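Local coordinates for protein pertussis toxin-like subunit ArtA (Escherichia coli, PDB 4Z9D) that binds NAD and, as the A subunit of a pertussis-like AB5 toxin, probably ADP-ribosylates and so inhibits trimeric G proteins, at residues A[6-11]-A[79-84]; A[92-97]-A[166-171]; A[133-138]-A[147-152]. The protein carries 2 engineered substitutions. All blocks are in the same frame, centred on the assembly; numbering follows the deposited sequence.

Contact 1: residues A[6-11]-A[79-84]. With NAD (nicotinamide-adenine-dinucleotide), chain F.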
loop_
_atom_site.group_PDB
_atom_site.type_symbol
_atom_site.label_atom_id
_atom_site.label_comp_id
_atom_site.label_asym_id
_atom_site.label_seq_id
_atom_site.Cartn_x
_atom_site.Cartn_y
_atom_site.Cartn_z
ATOM N N PHE A 6 0.666 12.217 -1.673
ATOM C CA PHE A 6 1.445 11.163 -2.326
ATOM C C PHE A 6 1.598 10.001 -1.371
ATOM O O PHE A 6 1.655 10.206 -0.161
ATOM C CB PHE A 6 2.815 11.677 -2.784
ATOM C CG PHE A 6 2.741 12.605 -3.960
ATOM C CD1 PHE A 6 2.674 13.979 -3.774
ATOM C CD2 PHE A 6 2.728 12.106 -5.250
ATOM C CE1 PHE A 6 2.601 14.834 -4.852
ATOM C CE2 PHE A 6 2.647 12.956 -6.336
ATOM C CZ PHE A 6 2.586 14.327 -6.136
ATOM N N VAL A 7 1.614 8.786 -1.907
ATOM C CA VAL A 7 1.845 7.600 -1.091
ATOM C C VAL A 7 2.907 6.693 -1.707
ATOM O O VAL A 7 3.294 6.866 -2.870
ATOM C CB VAL A 7 0.539 6.774 -0.894
ATOM C CG1 VAL A 7 -0.525 7.603 -0.188
ATOM C CG2 VAL A 7 0.012 6.276 -2.229
ATOM N N TYR A 8 3.393 5.749 -0.911
ATOM C CA TYR A 8 4.350 4.760 -1.389
ATOM C C TYR A 8 3.793 3.343 -1.383
ATOM O O TYR A 8 2.985 2.985 -0.523
ATOM C CB TYR A 8 5.604 4.749 -0.537
ATOM C CG TYR A 8 6.384 6.029 -0.485
ATOM C CD1 TYR A 8 7.250 6.366 -1.512
ATOM C CD2 TYR A 8 6.303 6.862 0.616
ATOM C CE1 TYR A 8 8.011 7.528 -1.449
ATOM C CE2 TYR A 8 7.045 8.034 0.682
ATOM C CZ TYR A 8 7.899 8.353 -0.354
ATOM O OH TYR A 8 8.644 9.509 -0.279
ATOM N N ARG A 9 4.288 2.518 -2.298
ATOM C CA ARG A 9 3.993 1.086 -2.247
ATOM C C ARG A 9 5.245 0.283 -2.557
ATOM O O ARG A 9 5.942 0.573 -3.521
ATOM C CB ARG A 9 2.864 0.704 -3.224
ATOM C CG ARG A 9 2.626 -0.817 -3.297
ATOM C CD ARG A 9 1.348 -1.222 -4.044
ATOM N NE ARG A 9 1.339 -2.678 -4.249
ATOM C CZ ARG A 9 1.010 -3.569 -3.325
ATOM N NH1 ARG A 9 0.588 -3.170 -2.131
ATOM N NH2 ARG A 9 1.078 -4.870 -3.609
ATOM N N VAL A 10 5.536 -0.704 -1.715
ATOM C CA VAL A 10 6.598 -1.659 -1.988
ATOM C C VAL A 10 6.002 -2.862 -2.724
ATOM O O VAL A 10 5.022 -3.443 -2.270
ATOM C CB VAL A 10 7.288 -2.107 -0.691
ATOM C CG1 VAL A 10 8.402 -3.117 -1.001
ATOM C CG2 VAL A 10 7.876 -0.903 0.012
ATOM N N ASP A 11 6.589 -3.227 -3.866
ATOM C CA ASP A 11 6.074 -4.331 -4.688
ATOM C C ASP A 11 7.224 -5.036 -5.416
ATOM O O ASP A 11 8.231 -4.412 -5.736
ATOM C CB ASP A 11 5.032 -3.798 -5.687
ATOM C CG ASP A 11 4.090 -4.887 -6.201
ATOM O OD1 ASP A 11 4.568 -5.807 -6.908
ATOM O OD2 ASP A 11 2.871 -4.825 -5.912
ATOM N N ARG A 79 10.291 0.482 -4.550
ATOM C CA ARG A 79 9.412 1.430 -3.883
ATOM C C ARG A 79 8.815 2.340 -4.942
ATOM O O ARG A 79 9.549 3.042 -5.631
ATOM C CB ARG A 79 10.174 2.255 -2.838
ATOM C CG ARG A 79 9.290 3.189 -2.020
ATOM C CD ARG A 79 10.088 4.057 -1.078
ATOM N NE ARG A 79 10.935 5.017 -1.787
ATOM C CZ ARG A 79 12.265 5.002 -1.791
ATOM N NH1 ARG A 79 12.924 4.086 -1.105
ATOM N NH2 ARG A 79 12.932 5.926 -2.464
ATOM N N TYR A 80 7.497 2.312 -5.086
ATOM C CA TYR A 80 6.811 3.193 -6.022
ATOM C C TYR A 80 6.257 4.413 -5.307
ATOM O O TYR A 80 5.702 4.297 -4.212
ATOM C CB TYR A 80 5.675 2.439 -6.728
ATOM C CG TYR A 80 6.151 1.396 -7.694
ATOM C CD1 TYR A 80 6.370 1.718 -9.033
ATOM C CD2 TYR A 80 6.388 0.092 -7.279
ATOM C CE1 TYR A 80 6.806 0.766 -9.927
ATOM C CE2 TYR A 80 6.845 -0.863 -8.160
ATOM C CZ TYR A 80 7.045 -0.522 -9.486
ATOM O OH TYR A 80 7.486 -1.474 -10.376
ATOM N N ARG A 81 6.416 5.585 -5.914
ATOM C CA ARG A 81 5.769 6.782 -5.393
ATOM C C ARG A 81 4.532 7.048 -6.216
ATOM O O ARG A 81 4.586 7.026 -7.440
ATOM C CB ARG A 81 6.688 8.002 -5.433
ATOM C CG ARG A 81 6.127 9.127 -4.578
ATOM C CD ARG A 81 6.812 10.463 -4.818
ATOM N NE ARG A 81 8.270 10.392 -4.777
ATOM C CZ ARG A 81 9.033 10.989 -3.864
ATOM N NH1 ARG A 81 8.487 11.692 -2.877
ATOM N NH2 ARG A 81 10.353 10.879 -3.937
ATOM N N ILE A 82 3.415 7.305 -5.544
ATOM C CA ILE A 82 2.123 7.337 -6.221
ATOM C C ILE A 82 1.306 8.560 -5.845
ATOM O O ILE A 82 1.189 8.888 -4.673
ATOM C CB ILE A 82 1.289 6.076 -5.874
ATOM C CG1 ILE A 82 2.100 4.790 -6.082
ATOM C CG2 ILE A 82 -0.040 6.034 -6.663
ATOM C CD1 ILE A 82 1.475 3.569 -5.406
ATOM N N ARG A 83 0.726 9.241 -6.837
ATOM C CA ARG A 83 -0.218 10.305 -6.528
ATOM C C ARG A 83 -1.548 9.704 -6.093
ATOM O O ARG A 83 -2.134 8.874 -6.792
ATOM C CB ARG A 83 -0.424 11.241 -7.723
ATOM C CG ARG A 83 -1.561 12.242 -7.515
ATOM C CD ARG A 83 -1.540 13.329 -8.585
ATOM N NE ARG A 83 -1.746 12.777 -9.923
ATOM C CZ ARG A 83 -2.922 12.364 -10.401
ATOM N NH1 ARG A 83 -4.013 12.424 -9.644
ATOM N NH2 ARG A 83 -3.007 11.885 -11.635
ATOM N N ALA A 84 -2.002 10.089 -4.905
ATOM C CA ALA A 84 -3.264 9.584 -4.375
ATOM C C ALA A 84 -4.413 10.435 -4.887
ATOM O O ALA A 84 -4.245 11.629 -5.147
ATOM C CB ALA A 84 -3.254 9.584 -2.847
HETATM P PA NAD F . 0.103 -7.935 -1.698
HETATM O O1A NAD F . -0.661 -6.791 -2.260
HETATM O O2A NAD F . -0.486 -9.298 -1.734
HETATM O O5B NAD F . 1.561 -7.932 -2.427
HETATM C C5B NAD F . 2.567 -8.938 -2.227
HETATM C C4B NAD F . 3.052 -9.394 -3.620
HETATM O O4B NAD F . 1.987 -10.105 -4.320
HETATM C C3B NAD F . 3.306 -8.193 -4.479
HETATM O O3B NAD F . 4.614 -7.649 -4.122
HETATM C C2B NAD F . 3.345 -8.862 -5.823
HETATM O O2B NAD F . 4.462 -9.735 -5.843
HETATM C C1B NAD F . 2.089 -9.742 -5.728
HETATM N N9A NAD F . 0.748 -9.125 -6.027
HETATM C C8A NAD F . -0.025 -8.257 -5.377
HETATM N N7A NAD F . -1.145 -8.091 -6.086
HETATM C C5A NAD F . -1.079 -8.872 -7.168
HETATM C C6A NAD F . -1.928 -9.083 -8.190
HETATM N N6A NAD F . -3.074 -8.407 -8.167
HETATM N N1A NAD F . -1.645 -9.928 -9.196
HETATM C C2A NAD F . -0.431 -10.611 -9.163
HETATM N N3A NAD F . 0.440 -10.375 -8.091
HETATM C C4A NAD F . 0.094 -9.514 -7.120
HETATM O O3 NAD F . 0.468 -7.627 -0.192
HETATM P PN NAD F . 1.073 -6.204 0.312
HETATM O O1N NAD F . 0.476 -5.076 -0.456
HETATM O O2N NAD F . 2.541 -6.331 0.444
HETATM O O5D NAD F . 0.404 -6.173 1.755
HETATM C C5D NAD F . 0.579 -7.236 2.701
HETATM C C4D NAD F . 0.428 -6.686 4.123
HETATM O O4D NAD F . 1.346 -5.540 4.180
HETATM C C3D NAD F . -0.990 -6.140 4.376
HETATM O O3D NAD F . -1.313 -6.197 5.770
HETATM C C2D NAD F . -0.774 -4.692 3.982
HETATM O O2D NAD F . -1.803 -3.840 4.534
HETATM C C1D NAD F . 0.592 -4.383 4.583
HETATM N N1N NAD F . 1.139 -3.120 3.972
HETATM C C2N NAD F . 1.884 -3.170 2.768
HETATM C C3N NAD F . 2.372 -2.020 2.147
HETATM C C7N NAD F . 3.125 -2.085 0.959
HETATM O O7N NAD F . 3.793 -0.978 0.580
HETATM N N7N NAD F . 3.181 -3.245 0.299
HETATM C C4N NAD F . 2.106 -0.788 2.740
HETATM C C5N NAD F . 1.380 -0.718 3.928
HETATM C C6N NAD F . 0.883 -1.862 4.545
#

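Contact 2: residues A[92-97]-A[166-171]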
loop_
_atom_site.group_PDB
_atom_site.type_symbol
_atom_site.label_atom_id
_atom_site.label_comp_id
_atom_site.label_asym_id
_atom_site.label_seq_id
_atom_site.Cartn_x
_atom_site.Cartn_y
_atom_site.Cartn_z
ATOM N N GLN A 92 -8.439 5.120 9.000
ATOM C CA GLN A 92 -9.002 5.462 10.305
ATOM C C GLN A 92 -10.535 5.686 10.337
ATOM O O GLN A 92 -11.196 5.185 11.245
ATOM C CB GLN A 92 -8.279 6.699 10.853
ATOM C CG GLN A 92 -8.681 7.107 12.248
ATOM C CD GLN A 92 -7.854 8.288 12.748
ATOM O OE1 GLN A 92 -6.764 8.107 13.292
ATOM N NE2 GLN A 92 -8.373 9.501 12.564
ATOM N N PRO A 93 -11.109 6.441 9.373
ATOM C CA PRO A 93 -12.568 6.603 9.413
ATOM C C PRO A 93 -13.305 5.276 9.294
ATOM O O PRO A 93 -14.388 5.095 9.874
ATOM C CB PRO A 93 -12.860 7.494 8.199
ATOM C CG PRO A 93 -11.586 8.262 8.007
ATOM C CD PRO A 93 -10.506 7.274 8.316
ATOM N N SER A 94 -12.731 4.353 8.534
ATOM C CA SER A 94 -13.373 3.052 8.365
ATOM C C SER A 94 -13.210 2.210 9.620
ATOM O O SER A 94 -14.142 1.514 10.028
ATOM C CB SER A 94 -12.816 2.320 7.149
ATOM O OG SER A 94 -13.207 2.981 5.958
ATOM N N VAL A 95 -12.040 2.286 10.242
ATOM C CA VAL A 95 -11.811 1.563 11.492
ATOM C C VAL A 95 -12.774 2.084 12.569
ATOM O O VAL A 95 -13.335 1.305 13.340
ATOM C CB VAL A 95 -10.339 1.688 11.952
ATOM C CG1 VAL A 95 -10.185 1.289 13.414
ATOM C CG2 VAL A 95 -9.426 0.837 11.052
ATOM N N ASN A 96 -12.977 3.398 12.602
ATOM C CA ASN A 96 -13.946 3.990 13.527
ATOM C C ASN A 96 -15.375 3.527 13.236
ATOM O O ASN A 96 -16.155 3.277 14.151
ATOM C CB ASN A 96 -13.878 5.515 13.490
ATOM C CG ASN A 96 -12.598 6.059 14.104
ATOM O OD1 ASN A 96 -11.828 5.322 14.728
ATOM N ND2 ASN A 96 -12.371 7.363 13.943
ATOM N N TYR A 97 -15.737 3.478 11.960
ATOM C CA TYR A 97 -17.049 2.985 11.569
ATOM C C TYR A 97 -17.267 1.516 11.944
ATOM O O TYR A 97 -18.294 1.165 12.512
ATOM C CB TYR A 97 -17.250 3.190 10.073
ATOM C CG TYR A 97 -18.516 2.566 9.531
ATOM C CD1 TYR A 97 -19.740 3.189 9.707
ATOM C CD2 TYR A 97 -18.477 1.383 8.795
ATOM C CE1 TYR A 97 -20.915 2.632 9.193
ATOM C CE2 TYR A 97 -19.638 0.823 8.264
ATOM C CZ TYR A 97 -20.856 1.455 8.476
ATOM O OH TYR A 97 -22.018 0.920 7.968
ATOM N N GLY A 166 -13.498 9.954 3.582
ATOM C CA GLY A 166 -14.598 9.288 4.253
ATOM C C GLY A 166 -14.433 7.807 4.533
ATOM O O GLY A 166 -13.325 7.263 4.540
ATOM N N VAL A 167 -15.560 7.157 4.792
ATOM C CA VAL A 167 -15.592 5.719 5.032
ATOM C C VAL A 167 -15.563 4.955 3.716
ATOM O O VAL A 167 -16.171 5.371 2.738
ATOM C CB VAL A 167 -16.846 5.328 5.845
ATOM C CG1 VAL A 167 -16.933 3.791 6.062
ATOM C CG2 VAL A 167 -16.850 6.079 7.179
ATOM N N ILE A 168 -14.824 3.855 3.682
ATOM C CA ILE A 168 -14.846 2.974 2.512
ATOM C C ILE A 168 -16.242 2.376 2.294
ATOM O O ILE A 168 -16.808 1.767 3.200
ATOM C CB ILE A 168 -13.840 1.839 2.667
ATOM C CG1 ILE A 168 -12.418 2.387 2.820
ATOM C CG2 ILE A 168 -13.958 0.856 1.512
ATOM C CD1 ILE A 168 -11.446 1.327 3.333
ATOM N N PRO A 169 -16.808 2.565 1.091
ATOM C CA PRO A 169 -18.147 2.038 0.816
ATOM C C PRO A 169 -18.153 0.522 0.691
ATOM O O PRO A 169 -17.110 -0.082 0.426
ATOM C CB PRO A 169 -18.540 2.702 -0.512
ATOM C CG PRO A 169 -17.312 3.293 -1.058
ATOM C CD PRO A 169 -16.331 3.482 0.044
ATOM N N GLN A 170 -19.318 -0.071 0.908
ATOM C CA GLN A 170 -19.526 -1.501 0.710
ATOM C C GLN A 170 -18.577 -2.362 1.549
ATOM O O GLN A 170 -18.154 -3.440 1.113
ATOM C CB GLN A 170 -19.382 -1.858 -0.784
ATOM C CG GLN A 170 -20.426 -1.186 -1.698
ATOM C CD GLN A 170 -19.884 -0.008 -2.499
ATOM O OE1 GLN A 170 -18.711 0.011 -2.885
ATOM N NE2 GLN A 170 -20.744 0.987 -2.757
ATOM N N LEU A 171 -18.247 -1.902 2.754
ATOM C CA LEU A 171 -17.414 -2.702 3.655
ATOM C C LEU A 171 -18.126 -3.992 4.082
ATOM O O LEU A 171 -19.347 -4.010 4.250
ATOM C CB LEU A 171 -17.012 -1.903 4.899
ATOM C CG LEU A 171 -15.916 -0.839 4.753
ATOM C CD1 LEU A 171 -15.835 0.013 6.007
ATOM C CD2 LEU A 171 -14.568 -1.507 4.500
HETATM O O HOH W 1 -11.679 5.208 5.597
#

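Contact 3: residues A[133-138]-A[147-152]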
loop_
_atom_site.group_PDB
_atom_site.type_symbol
_atom_site.label_atom_id
_atom_site.label_comp_id
_atom_site.label_asym_id
_atom_site.label_seq_id
_atom_site.Cartn_x
_atom_site.Cartn_y
_atom_site.Cartn_z
ATOM N N ALA A 133 9.799 4.930 -9.703
ATOM C CA ALA A 133 10.137 3.731 -8.968
ATOM C C ALA A 133 11.595 3.790 -8.548
ATOM O O ALA A 133 12.401 4.442 -9.199
ATOM C CB ALA A 133 9.883 2.506 -9.803
ATOM N N VAL A 134 11.910 3.128 -7.441
ATOM C CA VAL A 134 13.294 2.958 -7.004
ATOM C C VAL A 134 13.531 1.488 -6.673
ATOM O O VAL A 134 12.838 0.935 -5.815
ATOM C CB VAL A 134 13.608 3.822 -5.757
ATOM C CG1 VAL A 134 15.015 3.531 -5.243
ATOM C CG2 VAL A 134 13.447 5.294 -6.073
ATOM N N GLU A 135 14.504 0.849 -7.325
ATOM C CA GLU A 135 14.872 -0.523 -6.958
ATOM C C GLU A 135 15.525 -0.497 -5.589
ATOM O O GLU A 135 16.402 0.324 -5.359
ATOM C CB GLU A 135 15.852 -1.152 -7.962
ATOM C CG GLU A 135 15.571 -0.861 -9.419
ATOM C CD GLU A 135 16.425 -1.704 -10.361
ATOM O OE1 GLU A 135 16.369 -1.464 -11.592
ATOM O OE2 GLU A 135 17.147 -2.605 -9.871
ATOM N N LEU A 136 15.129 -1.397 -4.697
ATOM C CA LEU A 136 15.720 -1.437 -3.355
ATOM C C LEU A 136 16.829 -2.473 -3.290
ATOM O O LEU A 136 16.712 -3.552 -3.859
ATOM C CB LEU A 136 14.655 -1.735 -2.293
ATOM C CG LEU A 136 13.490 -0.743 -2.185
ATOM C CD1 LEU A 136 12.480 -1.171 -1.146
ATOM C CD2 LEU A 136 14.017 0.642 -1.859
ATOM N N THR A 137 17.943 -2.122 -2.656
ATOM C CA THR A 137 19.018 -3.089 -2.457
ATOM C C THR A 137 18.963 -3.642 -1.033
ATOM O O THR A 137 18.538 -2.941 -0.112
ATOM C CB THR A 137 20.397 -2.458 -2.725
ATOM O OG1 THR A 137 20.669 -1.495 -1.708
ATOM C CG2 THR A 137 20.414 -1.758 -4.093
ATOM N N TYR A 138 19.412 -4.881 -0.848
ATOM C CA TYR A 138 19.378 -5.533 0.458
ATOM C C TYR A 138 20.729 -6.152 0.801
ATOM O O TYR A 138 21.277 -6.927 0.018
ATOM C CB TYR A 138 18.301 -6.610 0.489
ATOM C CG TYR A 138 18.121 -7.299 1.820
ATOM C CD1 TYR A 138 18.220 -8.677 1.919
ATOM C CD2 TYR A 138 17.831 -6.581 2.968
ATOM C CE1 TYR A 138 18.042 -9.324 3.120
ATOM C CE2 TYR A 138 17.656 -7.219 4.183
ATOM C CZ TYR A 138 17.755 -8.594 4.247
ATOM O OH TYR A 138 17.573 -9.239 5.445
ATOM N N ASP A 147 18.461 2.568 -1.343
ATOM C CA ASP A 147 17.934 2.877 -2.678
ATOM C C ASP A 147 18.927 2.506 -3.765
ATOM O O ASP A 147 20.080 2.945 -3.728
ATOM C CB ASP A 147 17.589 4.362 -2.803
ATOM C CG ASP A 147 16.383 4.762 -1.983
ATOM O OD1 ASP A 147 15.895 5.894 -2.193
ATOM O OD2 ASP A 147 15.914 3.956 -1.147
ATOM N N GLY A 148 18.479 1.693 -4.721
ATOM C CA GLY A 148 19.233 1.435 -5.938
ATOM C C GLY A 148 18.799 2.395 -7.033
ATOM O O GLY A 148 18.378 3.516 -6.747
ATOM N N PRO A 149 18.901 1.961 -8.297
ATOM C CA PRO A 149 18.572 2.818 -9.441
ATOM C C PRO A 149 17.117 3.277 -9.418
ATOM O O PRO A 149 16.224 2.484 -9.109
ATOM C CB PRO A 149 18.814 1.909 -10.650
ATOM C CG PRO A 149 19.688 0.806 -10.144
ATOM C CD PRO A 149 19.306 0.609 -8.710
ATOM N N GLY A 150 16.887 4.533 -9.778
ATOM C CA GLY A 150 15.536 5.050 -9.838
ATOM C C GLY A 150 15.101 5.128 -11.284
ATOM O O GLY A 150 15.933 5.252 -12.186
ATOM N N THR A 151 13.790 5.073 -11.502
ATOM C CA THR A 151 13.230 5.178 -12.837
ATOM C C THR A 151 12.033 6.113 -12.796
ATOM O O THR A 151 11.191 5.983 -11.916
ATOM C CB THR A 151 12.771 3.808 -13.361
ATOM O OG1 THR A 151 13.770 2.812 -13.098
ATOM C CG2 THR A 151 12.490 3.880 -14.839
ATOM N N THR A 152 11.941 7.027 -13.761
ATOM C CA THR A 152 10.815 7.956 -13.817
ATOM C C THR A 152 9.767 7.449 -14.797
ATOM O O THR A 152 10.105 6.917 -15.844
ATOM C CB THR A 152 11.269 9.385 -14.230
ATOM O OG1 THR A 152 12.130 9.915 -13.216
ATOM C CG2 THR A 152 10.074 10.316 -14.399
#

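Contact 1: residues A[6-11]-A[79-84]
The carbonyl oxygen of Tyr-80 takes one hydrogen bond and one weaker CA-H...O contact from strand 6-11: Arg-9 N donates to Tyr-80 O at 3.0 Å, and Tyr-8 CA lies 3.2 Å from it. In return Arg-9 O accepts Tyr-80 N at 2.8 Å in an almost straight bond (177°). Two residues along, Val-7 and Ile-82 repeat this exchange. This antiparallel pair belongs to the sheet of an ADP-ribosyltransferase fold; side chains alternate between a face with Phe-6, Tyr-8, Arg-79 and Arg-81 and one with Val-7, Arg-9, Tyr-80 and Ile-82, where Val-7 CG2 meets Ile-82 CB at 3.9 Å. Tyr-8 lies alongside both arginines: Arg-79, whose CD is 3.7 Å from Tyr-8 CD1, forms a salt bridge with Asp-147, and Arg-81 one with Glu-132. On the second face Arg-9, with CG anti to the backbone N (174°) and an extended chain, sends its guanidinium to the NAD diphosphate. There Arg-9 NH2 donates to NAD O1A at 2.9 Å and also bridges to Asp-11 OD2, which Arg-13 also meets. The backbone of Val-10 makes two hydrogen bonds to the nicotinamide amide, N donating to NAD O7N and O accepting from NAD N7N.

Contact 2: residues A[92-97]-A[166-171]
Ser-94, in the first turn of helix 92-100, faces Ile-168 and Val-167 of an irregular segment, so the contact joins a helix of the ADP-ribosyltransferase domain to an irregular stretch of chain near the C-terminus. Its side chain can be followed outward in two steps. The nearest atoms of the other segment to Ser-94 CB are two methyls, Leu-171 CD1 at 4.0 Å and Ile-168 CD1 a little farther off. The hydroxyl, placed anti to the carbonyl carbon (chi1 -69°), then works in both directions. Ser-94 OG accepts the backbone N-H of Ile-168 at 2.9 Å along a nearly straight line (174°), and it donates to a water whose oxygen is 2.7 Å from Ser-94 OG. That water in turn donates to Gly-166 O at 2.8 Å. One serine oxygen therefore ties down two points of the irregular segment, one directly and one through solvent. Ile-168 CG1 packs tightly beside the same oxygen, 3.3 Å from Ser-94 OG. Leu-32 of helix 32-37 touches Ser-94, Ile-168 and Leu-171, joining the three to a second helix.

One turn later the packing becomes apolar. Tyr-97 has CG anti to the backbone N (chi1 173°), and its side chain meets that of Val-167 at about a right angle. Val-167 CG1 approaches Tyr-97 CD2 to 4.0 Å, obliquely to the ring, while the other branch, CG2, reaches Tyr-97 CB and the carbonyl oxygen of Pro-93. Leu-171 and the tyrosine run antiparallel as side chains, with Leu-171 CD1 close to the same CD2. The phenol oxygen has its polar partner in Arg-101. At the start of the helix, Pro-93 turns CB and CG to the carbonyl of Gly-166, with Pro-93 CB 3.7 Å from Gly-166 O.

Contact 3: residues A[133-138]-A[147-152]
Val-134 holds CG1 anti to its backbone N (chi1 175°), and this branch is the one that meets strand 147-152: Val-134 CG1 touches Asp-147 CB at 3.6 Å and has Gly-148 O nearly as close. Glu-135 turns CG anti to its carbonyl carbon (chi1 -41°), which puts Glu-135 CG within 3.4 Å of Pro-149 O; the rest of the chain is extended and crosses the proline side chain obliquely. Glu-135 CB packs on Pro-149 CD at 3.9 Å, and the carboxylate carbon still touches CD and CG of the same ring. The carboxylate itself has a long, weak ion pair with Arg-76.

These neighbours belong to the beta hairpin of strands 130-139 and 144-152, where the pairing is interrupted by a beta bulge. Ala-133 and Thr-151 form a regular antiparallel hydrogen-bonded pair, each giving and receiving one backbone bond. Past Val-134 and Gly-150, the register slips by one residue. Glu-135 then serves two partners in succession: its N donates to Pro-149 O, whereas its O accepts Gly-148 N at 2.6 Å, a short bond that is bent at the hydrogen (144°). The extra residue lies on strand 147-152, and beyond it Leu-136 pairs with Asp-147. Gly-148 sits where a CB would clash with Glu-135 O and with Pro-149 CD, and Thr-137 CG2 settles 3.9 Å from Gly-148 CA.

Leu-136 and Asp-147 send their side chains the same way, side by side, with Leu-136 CD2 at 3.9 Å from Asp-147 OD2. The carboxylate is thus flanked by the carbons of Val-134 and Leu-136 within the hairpin, while OD2 finds a polar partner beyond it, in a hydrogen bond with Tyr-61 OH.

Overall arrangement
Contacts 1 and 3 are parts of one four-stranded antiparallel sheet, pairing its two edges, 6-11 and 144-152, with the inner strands 77-83 and 130-139. Their centres lie 13 Å apart, and they touch through those inner strands: Arg-79 N lies 2.9 Å from Val-134 O, a probable hydrogen bond, and Tyr-80 CE1 packs on Ala-133 CB at 3.5 Å. Contact 1 holds NAD directly; in contact 3 the side chain of Leu-136 is about 9 Å from the dinucleotide. Contact 2 stands apart, its centre 21 Å from that of contact 1 and 33 Å from that of contact 3, on the opposite side of the chain's centre from the latter. Along the sequence, however, the loop it closes contains the whole hairpin of contact 3.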